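Local coordinates for penicillin-binding protein 1A (Mycobacterium tuberculosis, PDB 5CXW) that builds cross-linked peptidoglycan for the cell wall, its penicillin-sensitive transpeptidase domain joining the peptide subunits of the glycan strands, at residues Phe99-Leu104 with Glu145-Ser150; Ser154-Met159 with Ile202-Tyr207. All coordinates share one frame; numbering follows the deposited sequence.

Contact 1 of 2, residues Phe99-Leu104 with Glu145-Ser150; sequences FKVFAL and EALKMS. With 35P ((2R,4S)-5,5-dimethyl-2-{(1R)-2-oxo-1-[(phenoxyacetyl)amino]ethyl}-1,3-thiazolidine-4-carboxylic acid), chain C.
Lys100 and Ser150 meet at the heart of the transpeptidase active site, consistent with the lysine of an SxxK motif reaching the serine of an SxN motif. Lys100 lies near the N-terminal end of helix 100-109, while Ser150 follows the C-terminus of helix 143-149; the two short helical segments run antiparallel, at 174°, with their axes 11.1 Å apart. The lysine reaches across to Ser150, just past the end of the other helix. Its CG stands anti to the carbonyl carbon (chi1 -70°), and beyond CG the chain is fully extended, bringing NZ to 2.9 Å from Ser150 OG in a hydrogen bond. NZ also lies 3.1 Å from Ser150 O, but at an angle too poor for a bond. Asn152 OD1 takes a further bond from NZ, and Ser97, by similarity the acylated nucleophile, is linked to it weakly.

Ser150 is the C-prime residue of a Schellman motif, and its positive phi of 56° turns the chain at the helix end. Its OG, anti to the backbone N, is gripped from three quarters: by Lys100 NZ, by Lys291 NZ and by the opened penicillin V, whose thiazolidine nitrogen N7 donates to OG over 3.0 Å.

Farther along the helices the contact becomes apolar. Leu147, whose end swings toward helix 100-109, splits its methyls: CD1 lies 3.8 Å from Lys100 CB, beside the root of the lysine, and CD2 meets Leu104 CD2 at 3.9 Å, the two leucines crossing at about a right angle. Val101 CG1 brushes Leu147 CD1 more loosely, at 4.4 Å. Apolar packing next to a lysine-serine bond, with Lys291 supplying the K(T/S)G-type element, fits the SxxK, SxN and KTG signature of penicillin-binding transpeptidases.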
loop_
_atom_site.group_PDB
_atom_site.type_symbol
_atom_site.label_atom_id
_atom_site.label_comp_id
_atom_site.label_asym_id
_atom_site.label_seq_id
_atom_site.Cartn_x
_atom_site.Cartn_y
_atom_site.Cartn_z
ATOM N N PHE A 99 -3.698 6.221 -2.519
ATOM C CA PHE A 99 -4.979 5.638 -2.844
ATOM C C PHE A 99 -5.398 5.959 -4.295
ATOM O O PHE A 99 -6.349 5.308 -4.828
ATOM C CB PHE A 99 -6.060 6.137 -1.891
ATOM C CG PHE A 99 -7.006 5.044 -1.472
ATOM C CD1 PHE A 99 -6.559 4.063 -0.626
ATOM C CD2 PHE A 99 -8.298 4.976 -1.938
ATOM C CE1 PHE A 99 -7.358 3.032 -0.256
ATOM C CE2 PHE A 99 -9.127 3.936 -1.525
ATOM C CZ PHE A 99 -8.651 2.969 -0.706
ATOM N N LYS A 100 -4.695 6.892 -4.974
ATOM C CA LYS A 100 -5.078 7.265 -6.318
ATOM C C LYS A 100 -5.066 6.091 -7.301
ATOM O O LYS A 100 -5.769 6.125 -8.329
ATOM C CB LYS A 100 -4.156 8.374 -6.900
ATOM C CG LYS A 100 -4.360 9.718 -6.244
ATOM C CD LYS A 100 -3.402 10.779 -6.727
ATOM C CE LYS A 100 -3.669 12.031 -5.944
ATOM N NZ LYS A 100 -2.674 13.003 -6.237
ATOM N N VAL A 101 -4.193 5.120 -7.052
ATOM C CA VAL A 101 -4.050 3.970 -7.953
ATOM C C VAL A 101 -5.368 3.262 -8.089
ATOM O O VAL A 101 -5.650 2.679 -9.130
ATOM C CB VAL A 101 -2.912 2.980 -7.566
ATOM C CG1 VAL A 101 -1.613 3.705 -7.438
ATOM C CG2 VAL A 101 -3.270 2.167 -6.329
ATOM N N PHE A 102 -6.226 3.318 -7.057
ATOM C CA PHE A 102 -7.524 2.624 -7.167
ATOM C C PHE A 102 -8.504 3.380 -8.034
ATOM O O PHE A 102 -9.363 2.752 -8.671
ATOM C CB PHE A 102 -8.089 2.305 -5.758
ATOM C CG PHE A 102 -7.115 1.527 -4.962
ATOM C CD1 PHE A 102 -6.645 0.302 -5.439
ATOM C CD2 PHE A 102 -6.592 2.005 -3.791
ATOM C CE1 PHE A 102 -5.678 -0.415 -4.747
ATOM C CE2 PHE A 102 -5.622 1.274 -3.092
ATOM C CZ PHE A 102 -5.153 0.068 -3.580
ATOM N N ALA A 103 -8.397 4.708 -8.066
ATOM C CA ALA A 103 -9.146 5.476 -9.057
ATOM C C ALA A 103 -8.697 5.126 -10.461
ATOM O O ALA A 103 -9.478 5.053 -11.408
ATOM C CB ALA A 103 -9.067 6.958 -8.829
ATOM N N LEU A 104 -7.411 4.906 -10.638
ATOM C CA LEU A 104 -6.914 4.516 -11.963
ATOM C C LEU A 104 -7.367 3.127 -12.375
ATOM O O LEU A 104 -7.805 2.898 -13.523
ATOM C CB LEU A 104 -5.405 4.635 -11.977
ATOM C CG LEU A 104 -4.732 4.388 -13.321
ATOM C CD1 LEU A 104 -5.241 5.229 -14.460
ATOM C CD2 LEU A 104 -3.234 4.555 -13.200
ATOM N N GLU A 145 0.541 10.639 -16.489
ATOM C CA GLU A 145 1.375 11.766 -16.094
ATOM C C GLU A 145 0.857 12.369 -14.790
ATOM O O GLU A 145 1.636 12.689 -13.902
ATOM C CB GLU A 145 1.446 12.781 -17.227
ATOM C CG GLU A 145 2.228 14.055 -16.932
ATOM C CD GLU A 145 3.724 13.956 -17.099
ATOM O OE1 GLU A 145 4.393 14.976 -16.825
ATOM O OE2 GLU A 145 4.218 12.901 -17.528
ATOM N N ALA A 146 -0.472 12.502 -14.654
ATOM C CA ALA A 146 -1.037 13.061 -13.422
ATOM C C ALA A 146 -0.818 12.130 -12.230
ATOM O O ALA A 146 -0.754 12.620 -11.135
ATOM C CB ALA A 146 -2.525 13.377 -13.593
ATOM N N LEU A 147 -0.674 10.828 -12.459
ATOM C CA LEU A 147 -0.401 9.924 -11.338
ATOM C C LEU A 147 1.046 10.158 -10.852
ATOM O O LEU A 147 1.314 10.264 -9.640
ATOM C CB LEU A 147 -0.573 8.458 -11.708
ATOM C CG LEU A 147 -0.426 7.466 -10.538
ATOM C CD1 LEU A 147 -1.626 7.517 -9.546
ATOM C CD2 LEU A 147 -0.271 6.079 -11.103
ATOM N N LYS A 148 1.960 10.192 -11.811
ATOM C CA LYS A 148 3.395 10.425 -11.493
ATOM C C LYS A 148 3.549 11.749 -10.746
ATOM O O LYS A 148 4.226 11.821 -9.720
ATOM C CB LYS A 148 4.223 10.363 -12.772
ATOM C CG LYS A 148 5.706 10.631 -12.550
ATOM C CD LYS A 148 6.502 10.557 -13.850
ATOM C CE LYS A 148 6.177 11.622 -14.864
ATOM N NZ LYS A 148 6.820 11.271 -16.195
ATOM N N MET A 149 2.942 12.817 -11.262
ATOM C CA MET A 149 3.079 14.137 -10.624
ATOM C C MET A 149 2.211 14.280 -9.379
ATOM O O MET A 149 2.338 15.254 -8.618
ATOM C CB MET A 149 2.721 15.240 -11.627
ATOM C CG MET A 149 3.717 15.349 -12.743
ATOM S SD MET A 149 3.151 16.581 -13.967
ATOM C CE MET A 149 3.327 18.036 -12.964
ATOM N N SER A 150 1.338 13.307 -9.193
ATOM C CA SER A 150 0.395 13.209 -8.088
ATOM C C SER A 150 -0.496 14.440 -7.981
ATOM O O SER A 150 -0.514 15.145 -6.981
ATOM C CB SER A 150 1.088 12.857 -6.785
ATOM O OG SER A 150 0.122 12.188 -5.967
HETATM C C24 35P C . -2.096 20.054 1.695
HETATM C C23 35P C . -1.818 20.932 2.739
HETATM C C22 35P C . -0.861 20.612 3.676
HETATM C C21 35P C . -0.149 19.425 3.595
HETATM C C20 35P C . -0.401 18.541 2.568
HETATM C C19 35P C . -1.379 18.864 1.597
HETATM O O1 35P C . -1.673 18.042 0.537
HETATM C C2 35P C . -0.801 16.953 0.252
HETATM C C3 35P C . -1.149 16.394 -1.100
HETATM O O18 35P C . -1.670 17.110 -1.943
HETATM N N4 35P C . -0.819 15.122 -1.265
HETATM C C5 35P C . -1.025 14.440 -2.534
HETATM C C6 35P C . -1.128 12.999 -2.245
HETATM O O17 35P C . -0.707 12.439 -1.213
HETATM C C8 35P C . 0.148 14.646 -3.590
HETATM N N7 35P C . 0.924 13.458 -3.378
HETATM S S11 35P C . 1.247 15.941 -3.388
HETATM C C10 35P C . 2.650 15.030 -2.944
HETATM C C12 35P C . 3.368 15.685 -1.765
HETATM C C15 35P C . 3.661 14.894 -4.051
HETATM C C9 35P C . 2.066 13.677 -2.522
HETATM C C13 35P C . 2.932 12.456 -2.537
HETATM O O14 35P C . 2.851 11.720 -3.568
HETATM O O16 35P C . 3.622 12.232 -1.520
#

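Contact 2 of 2, residues Ser154-Met159 with Ile202-Tyr207; sequences SYYRLM and IVLGQY
Tyr156 and Met159 of helix 152-161 pack against Val203 and Leu204 in a buried apolar contact of the penicillin-binding transpeptidase fold, where a helix meets the loop approaching strand 208-209 close to the active site. Val203 carries most of the loop's side, its two methyls parting to different partners. Its CG2 rests on the helix backbone, 3.7 Å from Tyr155 O, near the edge of the Tyr155 ring, whose own hydroxyl is bonded away to Ile143 O. CG1, placed between the backbone N and the carbonyl carbon (chi1 67°), turns to the thioether of Met159, lying 3.7 Å from both SD and CE, and also comes obliquely to Tyr156, 3.8 Å from its CD1.

Met159 also carries a contact to Ile202, whose CG2 sits 4.0 Å from SD; helix 165-176 backs both side chains through Pro166. A bend at chi3 of 73° brings the methionine methyl back over its own helix, where CE lies 3.9 Å above one face of the Tyr156 ring, offset toward the rim. Leu204 comes to the same ring at its edge, the two side chains crossing at about a right angle, with CD1 touching Tyr156 CE1 at 3.5 Å.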
loop_
_atom_site.group_PDB
_atom_site.type_symbol
_atom_site.label_atom_id
_atom_site.label_comp_id
_atom_site.label_asym_id
_atom_site.label_seq_id
_atom_site.Cartn_x
_atom_site.Cartn_y
_atom_site.Cartn_z
ATOM N N SER A 154 -6.466 16.663 -10.923
ATOM C CA SER A 154 -6.716 15.774 -12.053
ATOM C C SER A 154 -7.407 14.490 -11.601
ATOM O O SER A 154 -8.330 13.991 -12.253
ATOM C CB SER A 154 -5.360 15.391 -12.657
ATOM O OG SER A 154 -4.612 16.538 -13.070
ATOM N N TYR A 155 -6.963 13.955 -10.464
ATOM C CA TYR A 155 -7.520 12.687 -9.934
ATOM C C TYR A 155 -8.955 12.912 -9.414
ATOM O O TYR A 155 -9.770 12.005 -9.463
ATOM C CB TYR A 155 -6.542 11.969 -8.947
ATOM C CG TYR A 155 -5.767 10.999 -9.806
ATOM C CD1 TYR A 155 -4.754 11.427 -10.670
ATOM C CD2 TYR A 155 -6.127 9.686 -9.872
ATOM C CE1 TYR A 155 -4.139 10.548 -11.573
ATOM C CE2 TYR A 155 -5.561 8.783 -10.750
ATOM C CZ TYR A 155 -4.560 9.205 -11.609
ATOM O OH TYR A 155 -4.038 8.345 -12.528
ATOM N N TYR A 156 -9.240 14.084 -8.842
ATOM C CA TYR A 156 -10.638 14.441 -8.491
ATOM C C TYR A 156 -11.507 14.454 -9.737
ATOM O O TYR A 156 -12.590 13.843 -9.754
ATOM C CB TYR A 156 -10.703 15.789 -7.796
ATOM C CG TYR A 156 -11.327 15.767 -6.440
ATOM C CD1 TYR A 156 -10.586 15.445 -5.347
ATOM C CD2 TYR A 156 -12.660 16.103 -6.243
ATOM C CE1 TYR A 156 -11.129 15.404 -4.078
ATOM C CE2 TYR A 156 -13.206 16.139 -4.975
ATOM C CZ TYR A 156 -12.442 15.755 -3.901
ATOM O OH TYR A 156 -12.965 15.821 -2.610
ATOM N N ARG A 157 -11.064 15.106 -10.814
ATOM C CA ARG A 157 -11.819 15.113 -12.044
ATOM C C ARG A 157 -11.954 13.698 -12.626
ATOM O O ARG A 157 -13.001 13.371 -13.232
ATOM C CB ARG A 157 -11.217 16.052 -13.107
ATOM C CG ARG A 157 -11.280 17.518 -12.784
ATOM C CD ARG A 157 -10.922 18.340 -14.008
ATOM N NE ARG A 157 -11.168 19.786 -13.776
ATOM C CZ ARG A 157 -10.297 20.621 -13.171
ATOM N NH1 ARG A 157 -9.090 20.250 -12.851
ATOM N NH2 ARG A 157 -10.658 21.894 -12.943
ATOM N N LEU A 158 -10.904 12.894 -12.541
ATOM C CA LEU A 158 -11.003 11.554 -13.056
ATOM C C LEU A 158 -12.075 10.753 -12.278
ATOM O O LEU A 158 -12.923 10.068 -12.898
ATOM C CB LEU A 158 -9.696 10.835 -12.968
ATOM C CG LEU A 158 -9.700 9.406 -13.480
ATOM C CD1 LEU A 158 -10.097 9.256 -14.945
ATOM C CD2 LEU A 158 -8.329 8.784 -13.223
ATOM N N MET A 159 -12.040 10.854 -10.961
ATOM C CA MET A 159 -13.062 10.184 -10.131
ATOM C C MET A 159 -14.453 10.650 -10.505
ATOM O O MET A 159 -15.369 9.820 -10.601
ATOM C CB MET A 159 -12.788 10.435 -8.649
ATOM C CG MET A 159 -13.968 10.095 -7.728
ATOM S SD MET A 159 -13.585 10.522 -6.059
ATOM C CE MET A 159 -13.688 12.333 -6.197
ATOM N N ILE A 202 -12.216 10.049 -0.849
ATOM C CA ILE A 202 -11.658 8.719 -1.014
ATOM C C ILE A 202 -10.456 8.792 -1.957
ATOM O O ILE A 202 -9.484 8.075 -1.729
ATOM C CB ILE A 202 -12.694 7.710 -1.484
ATOM C CG1 ILE A 202 -12.054 6.292 -1.489
ATOM C CG2 ILE A 202 -13.277 8.044 -2.889
ATOM C CD1 ILE A 202 -13.012 5.156 -1.634
ATOM N N VAL A 203 -10.539 9.553 -3.047
ATOM C CA VAL A 203 -9.457 9.519 -4.046
ATOM C C VAL A 203 -8.165 10.125 -3.521
ATOM O O VAL A 203 -7.075 9.839 -4.044
ATOM C CB VAL A 203 -9.891 10.172 -5.405
ATOM C CG1 VAL A 203 -10.128 11.701 -5.280
ATOM C CG2 VAL A 203 -8.895 9.854 -6.520
ATOM N N LEU A 204 -8.278 10.982 -2.519
ATOM C CA LEU A 204 -7.138 11.541 -1.844
ATOM C C LEU A 204 -6.788 10.820 -0.558
ATOM O O LEU A 204 -6.104 11.400 0.312
ATOM C CB LEU A 204 -7.379 13.014 -1.623
ATOM C CG LEU A 204 -7.687 13.821 -2.916
ATOM C CD1 LEU A 204 -7.914 15.287 -2.599
ATOM C CD2 LEU A 204 -6.651 13.654 -3.985
ATOM N N GLY A 205 -7.243 9.574 -0.435
ATOM C CA GLY A 205 -6.854 8.714 0.631
ATOM C C GLY A 205 -7.278 9.163 2.001
ATOM O O GLY A 205 -6.524 8.957 2.952
ATOM N N GLN A 206 -8.451 9.787 2.118
ATOM C CA GLN A 206 -8.904 10.353 3.366
ATOM C C GLN A 206 -9.523 9.313 4.327
ATOM O O GLN A 206 -9.601 9.587 5.515
ATOM C CB GLN A 206 -9.834 11.554 3.132
ATOM C CG GLN A 206 -9.227 12.646 2.226
ATOM C CD GLN A 206 -8.664 13.866 2.970
ATOM O OE1 GLN A 206 -8.164 13.770 4.102
ATOM N NE2 GLN A 206 -8.740 15.054 2.311
ATOM N N TYR A 207 -9.901 8.133 3.827
ATOM C CA TYR A 207 -10.402 7.069 4.648
ATOM C C TYR A 207 -9.289 6.294 5.286
ATOM O O TYR A 207 -8.179 6.296 4.823
ATOM C CB TYR A 207 -11.364 6.136 3.845
ATOM C CG TYR A 207 -12.653 6.803 3.571
ATOM C CD1 TYR A 207 -13.697 6.760 4.466
ATOM C CD2 TYR A 207 -12.836 7.513 2.415
ATOM C CE1 TYR A 207 -14.850 7.461 4.260
ATOM C CE2 TYR A 207 -13.995 8.236 2.196
ATOM C CZ TYR A 207 -15.029 8.169 3.111
ATOM O OH TYR A 207 -16.168 8.878 2.846
#

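Both contacts are largely buried, and they adjoin, with centres about 9 Å apart and helices 143-149 and 152-161 succeeding each other in the chain. Contact 1 joins helix to helix and is polar at its active-site end, where it meets the antibiotic directly. Contact 2 joins helix to loop through apolar side chains, and reaches the site less directly: the side chain of Leu204 comes within about 6 Å of the ligand. Tyr155 stitches them together, packing on Lys100, Leu104 and Leu147 from one side chain. The loop does likewise, since Val203 touches Ala103 and Ile202 meets Phe99, so helix 100-109 is packed by elements of both contacts.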